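Local atomic coordinates of hypothetical protein Atu2144 (Agrobacterium tumefaciens, PDB entry 2ODF), a protein that is of unknown function but belongs to the N-formylglutamate amidohydrolase family, and so probably hydrolyses an amide bond in an N-acylated amino acid or a related substrate. Residues F112-D115 and E116-F120; A49-S53 and S54-W58; I224-N228 and D229-N233; T157-H161 and G162-E166. One frame throughout, in Å; residues are numbered along the deposited sequence.

Contact 1. Residues F112-D115 and E116-F120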
loop_
_atom_site.group_PDB
_atom_site.type_symbol
_atom_site.label_atom_id
_atom_site.label_comp_id
_atom_site.label_asym_id
_atom_site.label_seq_id
_atom_site.Cartn_x
_atom_site.Cartn_y
_atom_site.Cartn_z
ATOM N N PHE A 112 5.451 -15.598 8.257
ATOM C CA PHE A 112 4.323 -16.342 8.771
ATOM C C PHE A 112 3.150 -15.441 9.080
ATOM O O PHE A 112 3.294 -14.531 9.799
ATOM C CB PHE A 112 4.650 -17.151 10.006
ATOM C CG PHE A 112 3.425 -17.722 10.668
ATOM C CD1 PHE A 112 2.738 -18.764 10.095
ATOM C CD2 PHE A 112 2.925 -17.179 11.819
ATOM C CE1 PHE A 112 1.612 -19.270 10.670
ATOM C CE2 PHE A 112 1.798 -17.703 12.382
ATOM C CZ PHE A 112 1.161 -18.744 11.798
ATOM N N ASP A 113 2.012 -15.743 8.485
ATOM C CA ASP A 113 0.742 -15.126 8.804
ATOM C C ASP A 113 0.875 -13.686 9.317
ATOM O O ASP A 113 0.676 -13.406 10.438
ATOM C CB ASP A 113 -0.046 -16.011 9.770
ATOM C CG ASP A 113 -1.464 -15.547 9.976
ATOM O OD1 ASP A 113 -2.107 -15.078 9.042
ATOM O OD2 ASP A 113 -1.929 -15.676 11.086
ATOM N N LEU A 114 1.263 -12.787 8.445
ATOM C CA LEU A 114 1.650 -11.468 8.837
ATOM C C LEU A 114 0.457 -10.645 9.343
ATOM O O LEU A 114 -0.545 -10.605 8.716
ATOM C CB LEU A 114 2.297 -10.754 7.652
ATOM C CG LEU A 114 3.652 -11.266 7.221
ATOM C CD1 LEU A 114 4.139 -10.403 6.080
ATOM C CD2 LEU A 114 4.606 -11.211 8.419
ATOM N N ASP A 115 0.638 -9.949 10.435
ATOM C CA ASP A 115 -0.452 -9.152 10.977
ATOM C C ASP A 115 -0.601 -7.831 10.224
ATOM O O ASP A 115 0.199 -7.481 9.338
ATOM C CB ASP A 115 -0.363 -9.001 12.523
ATOM C CG ASP A 115 0.824 -8.192 13.009
ATOM O OD1 ASP A 115 1.324 -7.260 12.336
ATOM O OD2 ASP A 115 1.242 -8.455 14.158
ATOM N N GLU A 116 -1.685 -7.139 10.529
ATOM C CA GLU A 116 -2.035 -5.966 9.772
ATOM C C GLU A 116 -0.997 -4.858 9.878
ATOM O O GLU A 116 -0.699 -4.211 8.866
ATOM C CB GLU A 116 -3.455 -5.509 10.126
ATOM C CG GLU A 116 -4.470 -6.454 9.459
ATOM C CD GLU A 116 -5.902 -6.279 9.916
ATOM O OE1 GLU A 116 -6.345 -5.130 10.117
ATOM O OE2 GLU A 116 -6.582 -7.315 10.056
ATOM N N ALA A 117 -0.415 -4.655 11.058
ATOM C CA ALA A 117 0.592 -3.604 11.185
ATOM C C ALA A 117 1.819 -3.937 10.319
ATOM O O ALA A 117 2.443 -3.040 9.754
ATOM C CB ALA A 117 1.000 -3.408 12.615
ATOM N N GLU A 118 2.160 -5.217 10.237
ATOM C CA GLU A 118 3.386 -5.633 9.525
ATOM C C GLU A 118 3.234 -5.558 7.990
ATOM O O GLU A 118 4.157 -5.119 7.292
ATOM C CB GLU A 118 3.832 -7.008 9.974
ATOM C CG GLU A 118 5.119 -7.476 9.308
ATOM C CD GLU A 118 6.292 -6.519 9.530
ATOM O OE1 GLU A 118 6.396 -5.881 10.604
ATOM O OE2 GLU A 118 7.163 -6.455 8.645
ATOM N N ARG A 119 2.081 -5.976 7.472
ATOM C CA ARG A 119 1.744 -5.806 6.071
ATOM C C ARG A 119 1.734 -4.331 5.685
ATOM O O ARG A 119 2.267 -3.958 4.639
ATOM C CB ARG A 119 0.392 -6.416 5.747
ATOM C CG ARG A 119 0.369 -7.968 5.903
ATOM C CD ARG A 119 -0.904 -8.578 5.324
ATOM N NE ARG A 119 -0.848 -8.566 3.872
ATOM C CZ ARG A 119 -0.220 -9.477 3.131
ATOM N NH1 ARG A 119 0.406 -10.508 3.683
ATOM N NH2 ARG A 119 -0.224 -9.351 1.824
ATOM N N PHE A 120 1.168 -3.493 6.537
ATOM C CA PHE A 120 1.150 -2.079 6.250
ATOM C C PHE A 120 2.602 -1.548 6.248
ATOM O O PHE A 120 2.966 -0.822 5.360
ATOM C CB PHE A 120 0.270 -1.265 7.211
ATOM C CG PHE A 120 0.310 0.174 6.905
ATOM C CD1 PHE A 120 -0.411 0.682 5.844
ATOM C CD2 PHE A 120 1.208 0.994 7.535
ATOM C CE1 PHE A 120 -0.320 2.007 5.515
ATOM C CE2 PHE A 120 1.313 2.301 7.194
ATOM C CZ PHE A 120 0.552 2.806 6.173
HETATM O O HOH W 1 -1.220 -11.944 6.190
#
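The carboxylate of D115 is met at OD1 by the backbone N of E118, 3.0 Å away, the donor arriving nearly in line with the C-O bond. The guanidinium of R119 has its NH1 weakly bonded to a water that donates to L114 O at 2.9 Å, while L114 CB approaches the group obliquely. D115 thereby acts as N-cap of the long helix 116-143, and its CG, wedged between backbone N and carbonyl carbon (chi1 67°), turns the carboxylate over the first turn. Its carbonyl starts the regular helical bonding: R119 N reaches D115 O at 3.0 Å in an almost straight bond (175°), whereas E118 N gives the same oxygen only a weak bond. L114 CB rests 3.8 Å from R119 CG, the pair of positions used by a hydrophobic staple, here with the aliphatic part of an arginine as one half. L114 CD2 touches E118 CG at 3.9 Å. The polar ends of the helix residues turn elsewhere: E118 OE2 to Y42 and R122, R119 NH2 to the carbonyl of P93, and E116 across the dimer to H208 and R211 of the second subunit.

Contact 2. Residues A49-S53 and S54-W58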
loop_
_atom_site.group_PDB
_atom_site.type_symbol
_atom_site.label_atom_id
_atom_site.label_comp_id
_atom_site.label_asym_id
_atom_site.label_seq_id
_atom_site.Cartn_x
_atom_site.Cartn_y
_atom_site.Cartn_z
ATOM N N ALA A 49 21.712 -19.328 6.161
ATOM C CA ALA A 49 22.675 -18.523 5.407
ATOM C C ALA A 49 22.679 -18.880 3.905
ATOM O O ALA A 49 22.729 -17.983 3.054
ATOM C CB ALA A 49 24.065 -18.671 6.015
ATOM N N ASP A 50 22.588 -20.168 3.576
ATOM C CA ASP A 50 22.478 -20.616 2.181
ATOM C C ASP A 50 21.246 -20.074 1.452
ATOM O O ASP A 50 21.343 -19.672 0.301
ATOM C CB ASP A 50 22.431 -22.150 2.073
ATOM C CG ASP A 50 23.777 -22.809 2.320
ATOM O OD1 ASP A 50 24.775 -22.097 2.599
ATOM O OD2 ASP A 50 23.827 -24.064 2.235
ATOM N N VAL A 51 20.081 -20.122 2.084
ATOM C CA VAL A 51 18.866 -19.654 1.424
ATOM C C VAL A 51 18.980 -18.135 1.270
ATOM O O VAL A 51 18.571 -17.579 0.253
ATOM C CB VAL A 51 17.546 -20.046 2.172
ATOM C CG1 VAL A 51 16.346 -19.317 1.552
ATOM C CG2 VAL A 51 17.315 -21.566 2.121
ATOM N N LEU A 52 19.574 -17.470 2.250
ATOM C CA LEU A 52 19.669 -15.999 2.218
ATOM C C LEU A 52 20.624 -15.499 1.135
ATOM O O LEU A 52 20.504 -14.366 0.673
ATOM C CB LEU A 52 20.103 -15.452 3.573
ATOM C CG LEU A 52 19.073 -15.464 4.699
ATOM C CD1 LEU A 52 19.780 -15.100 5.999
ATOM C CD2 LEU A 52 17.890 -14.545 4.430
ATOM N N SER A 53 21.569 -16.356 0.743
ATOM C CA SER A 53 22.547 -16.017 -0.307
ATOM C C SER A 53 22.115 -16.600 -1.659
ATOM O O SER A 53 22.854 -16.533 -2.663
ATOM C CB SER A 53 23.915 -16.544 0.114
ATOM O OG SER A 53 23.918 -17.960 0.115
ATOM N N SER A 54 20.906 -17.149 -1.703
ATOM C CA SER A 54 20.414 -17.809 -2.907
ATOM C C SER A 54 19.497 -16.890 -3.686
ATOM O O SER A 54 19.231 -15.772 -3.277
ATOM C CB SER A 54 19.643 -19.093 -2.546
ATOM O OG SER A 54 18.357 -18.794 -1.997
ATOM N N HIS A 55 18.994 -17.421 -4.797
ATOM C CA HIS A 55 17.978 -16.756 -5.613
ATOM C C HIS A 55 16.627 -16.538 -4.928
ATOM O O HIS A 55 15.800 -15.830 -5.492
ATOM C CB HIS A 55 17.763 -17.532 -6.919
ATOM C CG HIS A 55 17.117 -18.863 -6.713
ATOM N ND1 HIS A 55 15.754 -19.037 -6.745
ATOM C CD2 HIS A 55 17.647 -20.075 -6.413
ATOM C CE1 HIS A 55 15.467 -20.299 -6.482
ATOM N NE2 HIS A 55 16.598 -20.950 -6.280
ATOM N N ALA A 56 16.379 -17.128 -3.735
ATOM C CA ALA A 56 15.171 -16.798 -2.953
ATOM C C ALA A 56 15.120 -15.296 -2.613
ATOM O O ALA A 56 14.045 -14.692 -2.596
ATOM C CB ALA A 56 15.107 -17.614 -1.636
ATOM N N ALA A 57 16.296 -14.725 -2.340
ATOM C CA ALA A 57 16.432 -13.361 -1.837
ATOM C C ALA A 57 16.560 -12.283 -2.897
ATOM O O ALA A 57 16.340 -11.118 -2.589
ATOM C CB ALA A 57 17.613 -13.267 -0.891
ATOM N N TRP A 58 16.920 -12.651 -4.118
ATOM C CA TRP A 58 17.156 -11.688 -5.187
ATOM C C TRP A 58 17.258 -12.388 -6.541
ATOM O O TRP A 58 17.208 -13.617 -6.617
ATOM C CB TRP A 58 18.434 -10.885 -4.894
ATOM C CG TRP A 58 19.709 -11.658 -5.063
ATOM C CD1 TRP A 58 19.929 -12.972 -4.780
ATOM C CD2 TRP A 58 20.939 -11.151 -5.562
ATOM N NE1 TRP A 58 21.211 -13.301 -5.072
ATOM C CE2 TRP A 58 21.858 -12.199 -5.547
ATOM C CE3 TRP A 58 21.355 -9.892 -6.016
ATOM C CZ2 TRP A 58 23.179 -12.040 -5.976
ATOM C CZ3 TRP A 58 22.653 -9.733 -6.428
ATOM C CH2 TRP A 58 23.558 -10.804 -6.405
HETATM O O HOH W 2 20.983 -13.793 -1.937
HETATM O O HOH W 3 22.622 -15.793 -5.102
#
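The carbonyl oxygen of V51 is gripped twice by one residue, S54. Its OG donates to V51 O at 2.6 Å from close to the carbonyl plane, while its backbone N reaches V51 O at 3.1 Å from well above that plane. The two donors can share the acceptor because chi1 of S54 (74°) holds OG between its own backbone N and carbonyl carbon, swinging it back over the helix end. The same hydroxyl accepts from A56 N, at 3.1 Å and 160°, which makes an ST turn. OG thus passes the bonding on from the last turn of the helix to the chain beyond. Beside it, V51 CG1 packs on A56 CB at 3.8 Å.

Two waters complete the join. One donates to both L52 O, at 2.7 Å, and S54 O, at 3.0 Å. The other donates to S53 O at 2.6 Å and accepts from W58 NE1 at 2.9 Å, lying in the plane of the indole at its edge, so that the ring is tied to the helix end through solvent. The segment 54-58 carries the chain from the short helix 49-52 toward helix 62-73; H55 leans on T157 and E104, A57 and W58 pack on A36, and A57 O bonds S83 OG in the loop after strand 77-80.

Contact 3. Residues I224-N228 and D229-N233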
loop_
_atom_site.group_PDB
_atom_site.type_symbol
_atom_site.label_atom_id
_atom_site.label_comp_id
_atom_site.label_asym_id
_atom_site.label_seq_id
_atom_site.Cartn_x
_atom_site.Cartn_y
_atom_site.Cartn_z
ATOM N N ILE A 224 12.436 -8.379 -19.360
ATOM C CA ILE A 224 13.478 -9.256 -19.826
ATOM C C ILE A 224 13.884 -10.210 -18.690
ATOM O O ILE A 224 14.264 -9.779 -17.605
ATOM C CB ILE A 224 14.740 -8.441 -20.329
ATOM C CG1 ILE A 224 14.383 -7.567 -21.508
ATOM C CG2 ILE A 224 15.857 -9.365 -20.752
ATOM C CD1 ILE A 224 15.412 -6.604 -21.854
ATOM N N GLU A 225 13.816 -11.497 -18.983
ATOM C CA GLU A 225 14.246 -12.563 -18.098
ATOM C C GLU A 225 15.531 -13.188 -18.659
ATOM O O GLU A 225 15.581 -13.541 -19.831
ATOM C CB GLU A 225 13.157 -13.630 -18.048
ATOM C CG GLU A 225 12.042 -13.343 -17.091
ATOM C CD GLU A 225 12.377 -13.632 -15.666
ATOM O OE1 GLU A 225 13.557 -13.727 -15.303
ATOM O OE2 GLU A 225 11.432 -13.731 -14.875
ATOM N N ILE A 226 16.548 -13.323 -17.814
ATOM C CA ILE A 226 17.826 -13.919 -18.182
ATOM C C ILE A 226 18.099 -15.093 -17.263
ATOM O O ILE A 226 18.088 -14.943 -16.035
ATOM C CB ILE A 226 18.941 -12.895 -18.022
ATOM C CG1 ILE A 226 18.610 -11.608 -18.780
ATOM C CG2 ILE A 226 20.300 -13.474 -18.442
ATOM C CD1 ILE A 226 19.423 -10.435 -18.294
ATOM N N ARG A 227 18.385 -16.271 -17.814
ATOM C CA ARG A 227 18.693 -17.418 -16.961
ATOM C C ARG A 227 19.984 -17.123 -16.182
ATOM O O ARG A 227 20.986 -16.701 -16.768
ATOM C CB ARG A 227 18.778 -18.704 -17.784
ATOM C CG ARG A 227 18.547 -19.967 -16.978
ATOM C CD ARG A 227 18.675 -21.211 -17.849
ATOM N NE ARG A 227 20.048 -21.352 -18.354
ATOM C CZ ARG A 227 20.406 -21.991 -19.471
ATOM N NH1 ARG A 227 19.519 -22.583 -20.248
ATOM N NH2 ARG A 227 21.686 -22.026 -19.804
ATOM N N ASN A 228 19.978 -17.326 -14.858
ATOM C CA ASN A 228 20.981 -16.623 -14.040
ATOM C C ASN A 228 22.411 -17.149 -14.203
ATOM O O ASN A 228 23.353 -16.422 -13.950
ATOM C CB ASN A 228 20.568 -16.464 -12.553
ATOM C CG ASN A 228 20.626 -17.748 -11.764
ATOM O OD1 ASN A 228 21.547 -18.548 -11.943
ATOM N ND2 ASN A 228 19.646 -17.945 -10.830
ATOM N N ASP A 229 22.557 -18.392 -14.660
ATOM C CA ASP A 229 23.890 -18.951 -14.975
ATOM C C ASP A 229 24.628 -18.220 -16.091
ATOM O O ASP A 229 25.859 -18.273 -16.166
ATOM C CB ASP A 229 23.793 -20.453 -15.304
ATOM C CG ASP A 229 22.946 -20.729 -16.514
ATOM O OD1 ASP A 229 21.749 -20.418 -16.473
ATOM O OD2 ASP A 229 23.471 -21.279 -17.506
ATOM N N LEU A 230 23.890 -17.497 -16.926
ATOM C CA LEU A 230 24.463 -16.763 -18.036
ATOM C C LEU A 230 25.038 -15.429 -17.584
ATOM O O LEU A 230 25.726 -14.752 -18.337
ATOM C CB LEU A 230 23.400 -16.534 -19.115
ATOM C CG LEU A 230 22.795 -17.773 -19.766
ATOM C CD1 LEU A 230 21.561 -17.373 -20.606
ATOM C CD2 LEU A 230 23.838 -18.520 -20.600
ATOM N N ILE A 231 24.741 -15.023 -16.359
ATOM C CA ILE A 231 25.213 -13.723 -15.888
ATOM C C ILE A 231 25.848 -13.813 -14.518
ATOM O O ILE A 231 25.628 -12.952 -13.648
ATOM C CB ILE A 231 24.074 -12.666 -15.951
ATOM C CG1 ILE A 231 22.849 -13.144 -15.159
ATOM C CG2 ILE A 231 23.730 -12.360 -17.429
ATOM C CD1 ILE A 231 21.685 -12.160 -15.157
ATOM N N ALA A 232 26.687 -14.831 -14.346
ATOM C CA ALA A 232 27.215 -15.152 -13.020
ATOM C C ALA A 232 28.505 -14.412 -12.662
ATOM O O ALA A 232 28.871 -14.375 -11.495
ATOM C CB ALA A 232 27.402 -16.660 -12.885
ATOM N N ASN A 233 29.202 -13.833 -13.633
ATOM C CA ASN A 233 30.382 -13.015 -13.354
ATOM C C ASN A 233 30.396 -11.778 -14.240
ATOM O O ASN A 233 29.507 -11.604 -15.068
ATOM C CB ASN A 233 31.678 -13.834 -13.495
ATOM C CG ASN A 233 31.796 -14.521 -14.832
ATOM O OD1 ASN A 233 31.704 -13.890 -15.872
ATOM N ND2 ASN A 233 32.002 -15.834 -14.810
#
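A side-on salt bridge between R227 and D229 spans a tight turn at the end of strand 220-227, where the chain leaves the mixed central sheet and heads for helix 234-256. R227 presents two nitrogens to the carboxylate: NE meets D229 OD1 at 2.7 Å and NH2 meets D229 OD2 at 3.0 Å. Each oxygen uses its syn lone pair, and the two planes lie only 22° apart, so the pair is a nearly flat, two-pronged ring of bonds. The arginine chain runs out extended and then bends at chi3 (65°), which brings NE and NH2 to face the carboxylate of D229.

The backbone makes the turn through two bonds of 3-10 type. L230 N donates to R227 O at 3.0 Å, and I231 N donates to N228 O at 3.1 Å, the latter from above the carbonyl plane. On the inner side, I226 and I231 cross at about a right angle, with CG2 of I226 touching CG2 of I231 at 3.7 Å and I231 CD1 at 3.8 Å. Both isoleucines also pack on I240 of helix 234-256 and V65 of helix 62-73, so the apolar half of the turn faces helices on that side of the sheet. The chemistry implies a guanidinium of fixed rotation: two of its nitrogens are taken up by D229, and NH1 probably bonds the carbonyl of R165. The arginine is buried at the strand end, and its positive charge is probably balanced largely by D229.

Contact 4. Residues T157-H161 and G162-E166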
loop_
_atom_site.group_PDB
_atom_site.type_symbol
_atom_site.label_atom_id
_atom_site.label_comp_id
_atom_site.label_asym_id
_atom_site.label_seq_id
_atom_site.Cartn_x
_atom_site.Cartn_y
_atom_site.Cartn_z
ATOM N N THR A 157 16.149 -18.859 -12.233
ATOM C CA THR A 157 16.936 -20.016 -11.857
ATOM C C THR A 157 16.876 -21.101 -12.962
ATOM O O THR A 157 15.833 -21.333 -13.563
ATOM C CB THR A 157 16.423 -20.515 -10.493
ATOM O OG1 THR A 157 17.441 -21.268 -9.837
ATOM C CG2 THR A 157 15.179 -21.322 -10.665
ATOM N N PRO A 158 18.019 -21.738 -13.273
ATOM C CA PRO A 158 18.005 -22.757 -14.333
ATOM C C PRO A 158 17.176 -24.018 -14.053
ATOM O O PRO A 158 16.682 -24.615 -14.987
ATOM C CB PRO A 158 19.479 -23.143 -14.494
ATOM C CG PRO A 158 20.267 -22.138 -13.767
ATOM C CD PRO A 158 19.376 -21.495 -12.742
ATOM N N VAL A 159 17.065 -24.441 -12.794
ATOM C CA VAL A 159 16.226 -25.601 -12.446
ATOM C C VAL A 159 15.009 -25.135 -11.642
ATOM O O VAL A 159 15.164 -24.464 -10.614
ATOM C CB VAL A 159 17.012 -26.654 -11.626
ATOM C CG1 VAL A 159 16.071 -27.762 -11.131
ATOM C CG2 VAL A 159 18.174 -27.227 -12.444
ATOM N N TYR A 160 13.821 -25.492 -12.125
ATOM C CA TYR A 160 12.560 -25.151 -11.472
ATOM C C TYR A 160 11.668 -26.396 -11.431
ATOM O O TYR A 160 11.363 -26.981 -12.471
ATOM C CB TYR A 160 11.846 -24.015 -12.223
ATOM C CG TYR A 160 10.697 -23.377 -11.455
ATOM C CD1 TYR A 160 10.940 -22.649 -10.302
ATOM C CD2 TYR A 160 9.372 -23.495 -11.897
ATOM C CE1 TYR A 160 9.914 -22.064 -9.598
ATOM C CE2 TYR A 160 8.328 -22.912 -11.195
ATOM C CZ TYR A 160 8.609 -22.196 -10.044
ATOM O OH TYR A 160 7.602 -21.599 -9.305
ATOM N N HIS A 161 11.303 -26.815 -10.218
ATOM C CA HIS A 161 10.415 -27.968 -10.004
ATOM C C HIS A 161 10.822 -29.194 -10.817
ATOM O O HIS A 161 10.010 -29.761 -11.548
ATOM C CB HIS A 161 8.961 -27.580 -10.318
ATOM C CG HIS A 161 8.420 -26.484 -9.449
ATOM N ND1 HIS A 161 7.268 -25.790 -9.756
ATOM C CD2 HIS A 161 8.875 -25.964 -8.283
ATOM C CE1 HIS A 161 7.041 -24.887 -8.817
ATOM N NE2 HIS A 161 8.004 -24.970 -7.913
ATOM N N GLY A 162 12.097 -29.572 -10.726
ATOM C CA GLY A 162 12.591 -30.825 -11.328
ATOM C C GLY A 162 12.792 -30.790 -12.828
ATOM O O GLY A 162 13.107 -31.806 -13.461
ATOM N N ARG A 163 12.609 -29.606 -13.398
ATOM C CA ARG A 163 12.742 -29.377 -14.812
ATOM C C ARG A 163 13.907 -28.403 -14.985
ATOM O O ARG A 163 14.026 -27.416 -14.250
ATOM C CB ARG A 163 11.438 -28.769 -15.360
ATOM C CG ARG A 163 10.149 -29.470 -14.885
ATOM C CD ARG A 163 9.569 -30.385 -15.951
ATOM N NE ARG A 163 8.407 -31.155 -15.472
ATOM C CZ ARG A 163 8.468 -32.242 -14.684
ATOM N NH1 ARG A 163 9.636 -32.730 -14.254
ATOM N NH2 ARG A 163 7.343 -32.854 -14.317
ATOM N N PHE A 164 14.776 -28.717 -15.934
ATOM C CA PHE A 164 15.808 -27.815 -16.382
ATOM C C PHE A 164 15.217 -26.924 -17.491
ATOM O O PHE A 164 14.569 -27.422 -18.414
ATOM C CB PHE A 164 17.000 -28.627 -16.893
ATOM C CG PHE A 164 18.096 -27.799 -17.455
ATOM C CD1 PHE A 164 18.794 -26.923 -16.647
ATOM C CD2 PHE A 164 18.453 -27.903 -18.789
ATOM C CE1 PHE A 164 19.820 -26.157 -17.147
ATOM C CE2 PHE A 164 19.473 -27.126 -19.310
ATOM C CZ PHE A 164 20.160 -26.246 -18.482
ATOM N N ARG A 165 15.433 -25.615 -17.385
ATOM C CA ARG A 165 14.873 -24.665 -18.328
ATOM C C ARG A 165 15.858 -24.373 -19.448
ATOM O O ARG A 165 16.936 -23.847 -19.231
ATOM C CB ARG A 165 14.389 -23.409 -17.576
ATOM C CG ARG A 165 13.241 -23.827 -16.630
ATOM C CD ARG A 165 12.330 -22.744 -16.086
ATOM N NE ARG A 165 12.952 -21.986 -15.036
ATOM C CZ ARG A 165 12.319 -21.278 -14.099
ATOM N NH1 ARG A 165 10.991 -21.198 -14.030
ATOM N NH2 ARG A 165 13.062 -20.624 -13.230
ATOM N N GLU A 166 15.502 -24.788 -20.653
ATOM C CA GLU A 166 16.383 -24.570 -21.788
ATOM C C GLU A 166 16.255 -23.119 -22.315
ATOM O O GLU A 166 17.145 -22.642 -23.029
ATOM C CB GLU A 166 16.129 -25.618 -22.884
ATOM C CG GLU A 166 16.572 -27.058 -22.469
ATOM C CD GLU A 166 16.059 -28.136 -23.420
ATOM O OE1 GLU A 166 15.971 -27.886 -24.647
ATOM O OE2 GLU A 166 15.719 -29.238 -22.937
#
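R165, just past strand 163-164, sends its side chain over the other arm of the hairpin. CB passes 3.7 Å from P158 O, CG stays near it, and CD lies 4.1 Å from Y160 CB. A bend at chi3 (-76°) then turns the head back across the chain. NE makes only a weak bond to T157 O, but NH2 reaches T157 O at 2.9 Å, in the carbonyl plane, on a lone pair and within the plane of the guanidinium. CZ sits 3.4 Å from Y160 CB, which lies over the centre of one guanidinium face, and NH1 comes to 3.4 Å from Y160 CG. The guanidinium and ring planes are nearly parallel (7°), but the touching is at CB and CG, with NH1 oblique to the ring. NH1 also makes a weak hydrogen bond to Y200.

This short beta hairpin, strands 159-160 and 163-164, is closed by a type I' turn from Y160 to R163. H161 and G162 both take positive phi, which suits glycine. Y160 and R163 form the hydrogen-bonded pair, with Y160 N 2.9 Å from R163 O and R163 N bonding Y160 O in return; R165 N donates to P158 O at 2.9 Å two residues further along each arm. V159 and F164 are the non-hydrogen-bonded pair, their side chains on the sheet face away from Y160 and R163. There V159 CG2 meets the edge of the F164 ring, and P158 CB touches F164 CE1 at 4.0 Å. P158 and F164 also pack on R227.

In the fold
Contact 1 stands apart at the surface, about 22 to 33 Å from the others, centre to centre, and its helix start faces the second subunit. Contacts 2, 3 and 4 cluster. Contact 4 is a surface hairpin, whereas contacts 2 and 3 are partly buried, contact 3 lying nearest the centre of the chain. The hairpin follows strand 149-156 and borders the end of strand 220-227, so contacts 3 and 4 meet. Contact 2 touches contact 4 alone, where H55 packs on T157. Chemistry differs accordingly: an N-cap in contact 1, an ST turn with water bridges at a helix end in contact 2, a salt bridge alongside a separate isoleucine contact in contact 3, an arginine bonded to a backbone carbonyl and lying against a tyrosine CB in contact 4.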